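Thymidylate synthase ThyX (Streptomyces cacaoi subsp. asoensis, PDB 4P5A) probably catalyses the FAD-dependent reductive methylation of UMP or dUMP, as a homotetramer, with methylenetetrahydrofolate as methyl donor. Local coordinates at residues Arg75-Ile78 / Phe79-Arg82; Pro205-Glu208 / Ile209-Ala213. All coordinates share one frame; numbering follows the deposited sequence.

How the interactions relate
Both contacts are local, each at the start of a helix, and both are largely buried. Only Ile78 and Arg82 in interaction 1, and Arg207 and Met211 in interaction 2, are partly exposed. Interaction 1 joins the end of strand 69-77 to helix 78-84. Interaction 2 covers the residues leading into helix 207-223 and its first turns. The two helix starts touch: Thr80 OG1 lies 3.1 Å from Glu208 CB. Their chemistry differs. Interaction 1 is mainly apolar packing and backbone bonds, with one charged side chain, Arg82, reaching the nucleotide. Interaction 2 adds a salt bridge, a bridging water and a side-chain bond from Gln206 to Glu208. Both also meet the second subunit.

Interaction 1: Arg75-Ile78 / Phe79-Arg82; sequences RAPI and FTVR. With 5BU (5-bromo-uridine-5'-monophosphate), chain F.
Pro77 and Val81 close the first turn of helix 78-84, where strand 69-77 of the antiparallel sheet ends and Pro77 takes the N-cap position. Two backbone bonds grip Pro77 O. Val81 N donates to Pro77 O in the carbonyl plane at 3.0 Å, and Thr80 N reaches Pro77 O from above that plane at 2.9 Å. Arg82 N continues the helical pattern with a bond to Ile78 O.

The apolar packing is close. Phe79 CG sits between its own backbone N and carbonyl carbon (chi1 71°), which turns the ring back toward the proline, and Phe79 CE1 lies 3.3 Å from Pro77 CG. Ala76 CB meets Val81 CG2 at 4.1 Å.

The charged part is Arg82. Its NH1 forms a salt bridge with Glu94 of the second subunit. Its chain bends at chi2 and chi3, and one guanidinium face lies against the ribose of 5-bromo-UMP. A leucine here would probably leave that glutamate without its positive mate and the ribose without its flat neighbour. The ribose carbon 5BU C3' lies 3.8 Å from Arg82 CZ, above the guanidinium plane and offset toward its rim.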
ATOM      1  N   ARG B  75      -5.822  -7.565 -22.501  1.00  8.87           N
ATOM      2  CA  ARG B  75      -6.060  -6.629 -23.564  1.00 10.50           C
ATOM      3  C   ARG B  75      -7.477  -6.042 -23.507  1.00 10.85           C
ATOM      4  O   ARG B  75      -8.479  -6.796 -23.505  1.00 12.43           O
ATOM      5  CB  ARG B  75      -5.872  -7.355 -24.915  1.00 14.62           C
ATOM      6  CG  ARG B  75      -5.942  -6.390 -26.157  1.00 20.90           C
ATOM      7  CD  ARG B  75      -5.573  -7.150 -27.534  1.00 32.98           C
ATOM      8  NE  ARG B  75      -4.689  -8.292 -27.266  1.00 41.75           N
ATOM      9  CZ  ARG B  75      -3.353  -8.262 -27.288  1.00 44.40           C
ATOM     10  NH1 ARG B  75      -2.684  -7.149 -27.621  1.00 45.84           N
ATOM     11  NH2 ARG B  75      -2.675  -9.355 -26.989  1.00 47.30           N
ATOM     12  N   ALA B  76      -7.586  -4.713 -23.408  1.00 10.10           N
ATOM     13  CA  ALA B  76      -8.902  -4.108 -23.118  1.00 10.08           C
ATOM     14  C   ALA B  76      -8.777  -2.670 -23.547  1.00  9.09           C
ATOM     15  O   ALA B  76      -7.648  -2.119 -23.595  1.00 10.43           O
ATOM     16  CB  ALA B  76      -9.242  -4.216 -21.557  1.00 10.85           C
ATOM     17  N   PRO B  77      -9.946  -1.975 -23.770  1.00  9.79           N
ATOM     18  CA  PRO B  77      -9.952  -0.569 -24.093  1.00 10.03           C
ATOM     19  C   PRO B  77      -9.492   0.268 -22.892  1.00  9.86           C
ATOM     20  O   PRO B  77      -9.644  -0.165 -21.725  1.00 10.08           O
ATOM     21  CB  PRO B  77     -11.424  -0.287 -24.454  1.00  9.90           C
ATOM     22  CG  PRO B  77     -12.221  -1.343 -23.694  1.00  9.10           C
ATOM     23  CD  PRO B  77     -11.301  -2.586 -23.705  1.00  9.27           C
ATOM     24  N   ILE B  78      -8.884   1.386 -23.171  1.00  8.43           N
ATOM     25  CA  ILE B  78      -8.408   2.262 -22.082  1.00  7.07           C
ATOM     26  C   ILE B  78      -9.469   2.541 -20.986  1.00  9.80           C
ATOM     27  O   ILE B  78      -9.132   2.509 -19.796  1.00 10.13           O
ATOM     28  CB  ILE B  78      -7.935   3.598 -22.717  1.00  7.49           C
ATOM     29  CG1 ILE B  78      -6.614   3.317 -23.410  1.00 11.53           C
ATOM     30  CG2 ILE B  78      -7.751   4.712 -21.618  1.00 11.84           C
ATOM     31  CD1 ILE B  78      -6.105   4.501 -24.198  1.00 19.16           C
ATOM     32  N   PHE B  79     -10.739   2.782 -21.347  1.00  9.46           N
ATOM     33  CA  PHE B  79     -11.637   3.043 -20.255  1.00 11.00           C
ATOM     34  C   PHE B  79     -11.761   1.912 -19.244  1.00 10.03           C
ATOM     35  O   PHE B  79     -12.107   2.166 -18.093  1.00 12.86           O
ATOM     36  CB  PHE B  79     -13.031   3.518 -20.692  1.00 10.80           C
ATOM     37  CG  PHE B  79     -13.861   2.447 -21.335  1.00  9.65           C
ATOM     38  CD1 PHE B  79     -13.714   2.126 -22.703  1.00 12.95           C
ATOM     39  CD2 PHE B  79     -14.752   1.703 -20.542  1.00 14.18           C
ATOM     40  CE1 PHE B  79     -14.505   1.056 -23.266  1.00 15.37           C
ATOM     41  CE2 PHE B  79     -15.491   0.647 -21.086  1.00 15.36           C
ATOM     42  CZ  PHE B  79     -15.326   0.295 -22.424  1.00 11.54           C
ATOM     43  N   THR B  80     -11.589   0.670 -19.685  1.00  9.75           N
ATOM     44  CA  THR B  80     -11.657  -0.491 -18.780  1.00  7.07           C
ATOM     45  C   THR B  80     -10.306  -0.707 -18.079  1.00  8.10           C
ATOM     46  O   THR B  80     -10.281  -1.095 -16.924  1.00  8.74           O
ATOM     47  CB  THR B  80     -11.975  -1.735 -19.639  1.00  9.18           C
ATOM     48  OG1 THR B  80     -13.310  -1.566 -20.143  1.00 13.56           O
ATOM     49  CG2 THR B  80     -11.966  -3.018 -18.784  1.00 10.15           C
ATOM     50  N   VAL B  81      -9.213  -0.419 -18.782  1.00  7.65           N
ATOM     51  CA  VAL B  81      -7.903  -0.439 -18.044  1.00  7.40           C
ATOM     52  C   VAL B  81      -7.867   0.536 -16.883  1.00  8.43           C
ATOM     53  O   VAL B  81      -7.259   0.231 -15.847  1.00  7.21           O
ATOM     54  CB  VAL B  81      -6.775  -0.118 -19.040  1.00 10.34           C
ATOM     55  CG1 VAL B  81      -5.384  -0.111 -18.347  1.00 10.91           C
ATOM     56  CG2 VAL B  81      -6.774  -1.251 -20.074  1.00  9.67           C
ATOM     57  N   ARG B  82      -8.492   1.694 -17.080  1.00  9.14           N
ATOM     58  CA  ARG B  82      -8.614   2.648 -15.971  1.00  7.30           C
ATOM     59  C   ARG B  82      -9.268   1.990 -14.761  1.00  8.31           C
ATOM     60  O   ARG B  82      -8.769   2.283 -13.654  1.00  8.99           O
ATOM     61  CB  ARG B  82      -9.362   3.943 -16.304  1.00  9.01           C
ATOM     62  CG  ARG B  82      -8.678   4.645 -17.519  1.00 11.89           C
ATOM     63  CD  ARG B  82      -8.504   6.168 -17.153  1.00 22.22           C
ATOM     64  NE  ARG B  82      -9.659   6.922 -17.001  1.00 26.94           N
ATOM     65  CZ  ARG B  82      -9.777   7.990 -16.193  1.00 28.33           C
ATOM     66  NH1 ARG B  82     -10.858   8.649 -16.276  1.00 28.73           N
ATOM     67  NH2 ARG B  82      -8.856   8.378 -15.312  1.00 24.37           N
TER
HETATM   68  P   5BU F 302     -15.548   6.475 -15.370  1.00 13.43           P
HETATM   69  OP1 5BU F 302     -15.353   7.708 -16.219  1.00 16.21           O
HETATM   70  OP2 5BU F 302     -16.849   6.450 -14.539  1.00 15.22           O
HETATM   71  OP3 5BU F 302     -15.318   5.131 -16.149  1.00 11.29           O
HETATM   72  O5' 5BU F 302     -14.355   6.528 -14.242  1.00 10.73           O
HETATM   73  C5' 5BU F 302     -14.025   7.725 -13.704  1.00 11.08           C
HETATM   74  C4' 5BU F 302     -12.868   7.453 -12.598  1.00 10.07           C
HETATM   75  O4' 5BU F 302     -13.451   6.606 -11.547  1.00 10.13           O
HETATM   76  C3' 5BU F 302     -11.716   6.634 -13.165  1.00 12.61           C
HETATM   77  O3' 5BU F 302     -10.501   6.882 -12.394  1.00 12.35           O
HETATM   78  C2' 5BU F 302     -12.176   5.218 -12.857  1.00 11.54           C
HETATM   79  O2' 5BU F 302     -11.038   4.331 -12.774  1.00 11.64           O
HETATM   80  C1' 5BU F 302     -12.976   5.278 -11.575  1.00 11.01           C
HETATM   81  N1  5BU F 302     -14.194   4.431 -11.560  1.00  9.85           N
HETATM   82  C2  5BU F 302     -14.013   3.052 -11.612  1.00 11.33           C
HETATM   83  O2  5BU F 302     -12.835   2.636 -11.518  1.00 11.55           O
HETATM   84  N3  5BU F 302     -15.033   2.178 -11.754  1.00 12.18           N
HETATM   85  C4  5BU F 302     -16.342   2.668 -11.839  1.00 15.04           C
HETATM   86  O4  5BU F 302     -17.261   1.898 -11.956  1.00 16.79           O
HETATM   87  C5  5BU F 302     -16.489   4.068 -11.792  1.00 11.29           C
HETATM   88  C6  5BU F 302     -15.494   4.982 -11.699  1.00 11.98           C
HETATM   89 BR   5BU F 302     -18.295   4.769 -11.704  1.00 17.35          BR

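Interaction 2: Pro205-Glu208 / Ile209-Ala213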
ATOM      1  N   PRO B 205     -20.210  -2.881 -11.238  1.00 14.60           N
ATOM      2  CA  PRO B 205     -19.164  -2.437 -12.151  1.00 13.38           C
ATOM      3  C   PRO B 205     -19.674  -2.399 -13.586  1.00 12.71           C
ATOM      4  O   PRO B 205     -20.644  -3.132 -13.979  1.00 12.96           O
ATOM      5  CB  PRO B 205     -18.164  -3.630 -12.072  1.00 12.66           C
ATOM      6  CG  PRO B 205     -19.046  -4.863 -11.814  1.00 16.35           C
ATOM      7  CD  PRO B 205     -20.071  -4.288 -10.811  1.00 15.44           C
ATOM      8  N   GLN B 206     -18.992  -1.655 -14.394  1.00 11.95           N
ATOM      9  CA  GLN B 206     -19.211  -1.670 -15.817  1.00 12.22           C
ATOM     10  C   GLN B 206     -19.027  -3.046 -16.416  1.00 15.17           C
ATOM     11  O   GLN B 206     -18.115  -3.786 -16.048  1.00 11.68           O
ATOM     12  CB  GLN B 206     -18.301  -0.620 -16.501  1.00 13.12           C
ATOM     13  CG  GLN B 206     -18.547  -0.532 -18.037  1.00 15.55           C
ATOM     14  CD  GLN B 206     -18.353   0.844 -18.678  1.00 14.75           C
ATOM     15  OE1 GLN B 206     -18.080   1.788 -18.023  1.00 14.40           O
ATOM     16  NE2 GLN B 206     -18.669   0.954 -20.041  1.00 14.86           N
ATOM     17  N   ARG B 207     -19.873  -3.411 -17.418  1.00 11.12           N
ATOM     18  CA  ARG B 207     -19.735  -4.763 -17.918  1.00 10.50           C
ATOM     19  C   ARG B 207     -18.315  -5.166 -18.415  1.00 10.01           C
ATOM     20  O   ARG B 207     -17.864  -6.322 -18.243  1.00 11.18           O
ATOM     21  CB  ARG B 207     -20.759  -4.892 -19.089  1.00 12.81           C
ATOM     22  CG  ARG B 207     -20.650  -6.281 -19.696  1.00 13.17           C
ATOM     23  CD  ARG B 207     -21.150  -7.399 -18.706  1.00 15.68           C
ATOM     24  NE  ARG B 207     -20.957  -8.679 -19.438  1.00 19.30           N
ATOM     25  CZ  ARG B 207     -20.397  -9.771 -18.927  1.00 23.75           C
ATOM     26  NH1 ARG B 207     -20.051  -9.802 -17.653  1.00 23.17           N
ATOM     27  NH2 ARG B 207     -20.198 -10.851 -19.696  1.00 26.09           N
ATOM     28  N   GLU B 208     -17.578  -4.222 -19.013  1.00  9.92           N
ATOM     29  CA  GLU B 208     -16.301  -4.589 -19.604  1.00  9.14           C
ATOM     30  C   GLU B 208     -15.258  -4.988 -18.558  1.00  8.67           C
ATOM     31  O   GLU B 208     -14.518  -6.005 -18.721  1.00 11.35           O
ATOM     32  CB  GLU B 208     -15.768  -3.457 -20.512  1.00 11.20           C
ATOM     33  CG  GLU B 208     -16.554  -3.327 -21.932  1.00 11.67           C
ATOM     34  CD  GLU B 208     -17.942  -2.674 -21.799  1.00 15.58           C
ATOM     35  OE1 GLU B 208     -18.816  -2.934 -22.673  1.00 14.39           O
ATOM     36  OE2 GLU B 208     -18.246  -2.022 -20.782  1.00 16.61           O
ATOM     37  N   ILE B 209     -15.160  -4.235 -17.455  1.00  6.62           N
ATOM     38  CA  ILE B 209     -14.271  -4.726 -16.399  1.00  7.68           C
ATOM     39  C   ILE B 209     -14.737  -6.002 -15.759  1.00  8.77           C
ATOM     40  O   ILE B 209     -13.910  -6.861 -15.380  1.00  7.48           O
ATOM     41  CB  ILE B 209     -13.926  -3.582 -15.325  1.00  8.18           C
ATOM     42  CG1 ILE B 209     -12.822  -4.063 -14.344  1.00  7.36           C
ATOM     43  CG2 ILE B 209     -15.200  -3.274 -14.518  1.00  7.56           C
ATOM     44  CD1 ILE B 209     -11.463  -4.219 -15.097  1.00  8.40           C
ATOM     45  N   GLU B 210     -16.052  -6.200 -15.793  1.00  9.42           N
ATOM     46  CA  GLU B 210     -16.591  -7.463 -15.277  1.00  9.96           C
ATOM     47  C   GLU B 210     -16.121  -8.604 -16.181  1.00 11.88           C
ATOM     48  O   GLU B 210     -15.873  -9.695 -15.683  1.00 11.56           O
ATOM     49  CB  GLU B 210     -18.104  -7.424 -15.192  1.00 11.39           C
ATOM     50  CG  GLU B 210     -18.657  -8.728 -14.530  1.00 13.88           C
ATOM     51  CD  GLU B 210     -20.179  -8.671 -14.400  1.00 22.04           C
ATOM     52  OE1 GLU B 210     -20.597  -9.153 -13.371  1.00 17.52           O
ATOM     53  OE2 GLU B 210     -20.934  -8.234 -15.345  1.00 20.35           O
ATOM     54  N   MET B 211     -16.075  -8.405 -17.503  1.00 11.59           N
ATOM     55  CA  MET B 211     -15.511  -9.448 -18.382  1.00 11.97           C
ATOM     56  C   MET B 211     -14.071  -9.810 -18.082  1.00 11.83           C
ATOM     57  O   MET B 211     -13.682 -10.979 -18.156  1.00 12.68           O
ATOM     58  CB  MET B 211     -15.656  -9.014 -19.845  1.00 12.90           C
ATOM     59  CG  MET B 211     -17.162  -8.820 -20.240  1.00 14.76           C
ATOM     60  SD  MET B 211     -17.235  -7.931 -21.831  1.00 22.88           S
ATOM     61  CE  MET B 211     -16.418  -9.088 -22.936  1.00 29.74           C
ATOM     62  N   VAL B 212     -13.271  -8.798 -17.753  1.00 10.29           N
ATOM     63  CA  VAL B 212     -11.885  -9.055 -17.296  1.00  8.75           C
ATOM     64  C   VAL B 212     -11.946  -9.897 -16.071  1.00  8.44           C
ATOM     65  O   VAL B 212     -11.194 -10.940 -15.952  1.00  9.44           O
ATOM     66  CB  VAL B 212     -11.144  -7.710 -17.005  1.00  7.94           C
ATOM     67  CG1 VAL B 212      -9.747  -7.978 -16.327  1.00  9.50           C
ATOM     68  CG2 VAL B 212     -10.979  -6.856 -18.329  1.00  8.06           C
ATOM     69  N   ALA B 213     -12.716  -9.415 -15.063  1.00  9.00           N
ATOM     70  CA  ALA B 213     -12.769 -10.103 -13.764  1.00  8.87           C
ATOM     71  C   ALA B 213     -13.223 -11.575 -13.935  1.00  9.47           C
ATOM     72  O   ALA B 213     -12.690 -12.436 -13.242  1.00 10.03           O
ATOM     73  CB  ALA B 213     -13.765  -9.401 -12.836  1.00  8.29           C
TER
HETATM   74  O   HOH W   1     -21.879  -5.466 -14.993  1.00 30.04           O
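Arg207 and Glu210 form a salt bridge across the first turn of helix 207-223, three residues apart. Gln206 stands at the N-cap position. Glu210 N donates to Gln206 O, Met211 N to Arg207 O and Val212 N to Glu208 O, the i+4 to i N-H...O=C bonds of an alpha helix.

Glu210 can be followed outward. Glu210 CB rests 3.3 Å from Arg207 O. CG stands anti to the backbone N (chi1 -175°), and the chain stays extended beyond it. Glu210 CG passes Arg207 NH1 at 3.6 Å. At the tip, Glu210 OE2 accepts from Arg207 NH1 at 2.9 Å, with an N-H...O angle of 149°. The donor comes from above the carboxylate plane, and the two flat groups are turned 75° against each other. A water also donates to OE2, and it donates to Pro205 O as well, tying the residue before the N-cap to the helix. Glu210 OE1 takes a hydrogen bond from His195 N and a salt bridge from Arg196 NH1.

Arg207 bends at chi2 toward Glu210, and Glu214 gives its NH1 a second acidic partner. Met211 CG lies over the centre of the guanidinium face, 3.6 Å from Arg207 CZ. The two side chains cross at about a right angle.

On another part of the turn, Pro205 CB packs on Ile209 CG2 at 3.9 Å. Gln206 NE2 donates to Glu208 OE2, while Gln206 OE1 reaches Arg166 of the second subunit. Glu208 OE1 is held by Tyr107 and Arg113. In the fold, the side chains of Gln206 and Glu208 pack against Phe79 of helix 78-84, and those of Ile209 and Ala213 against Phe189 of helix 183-193.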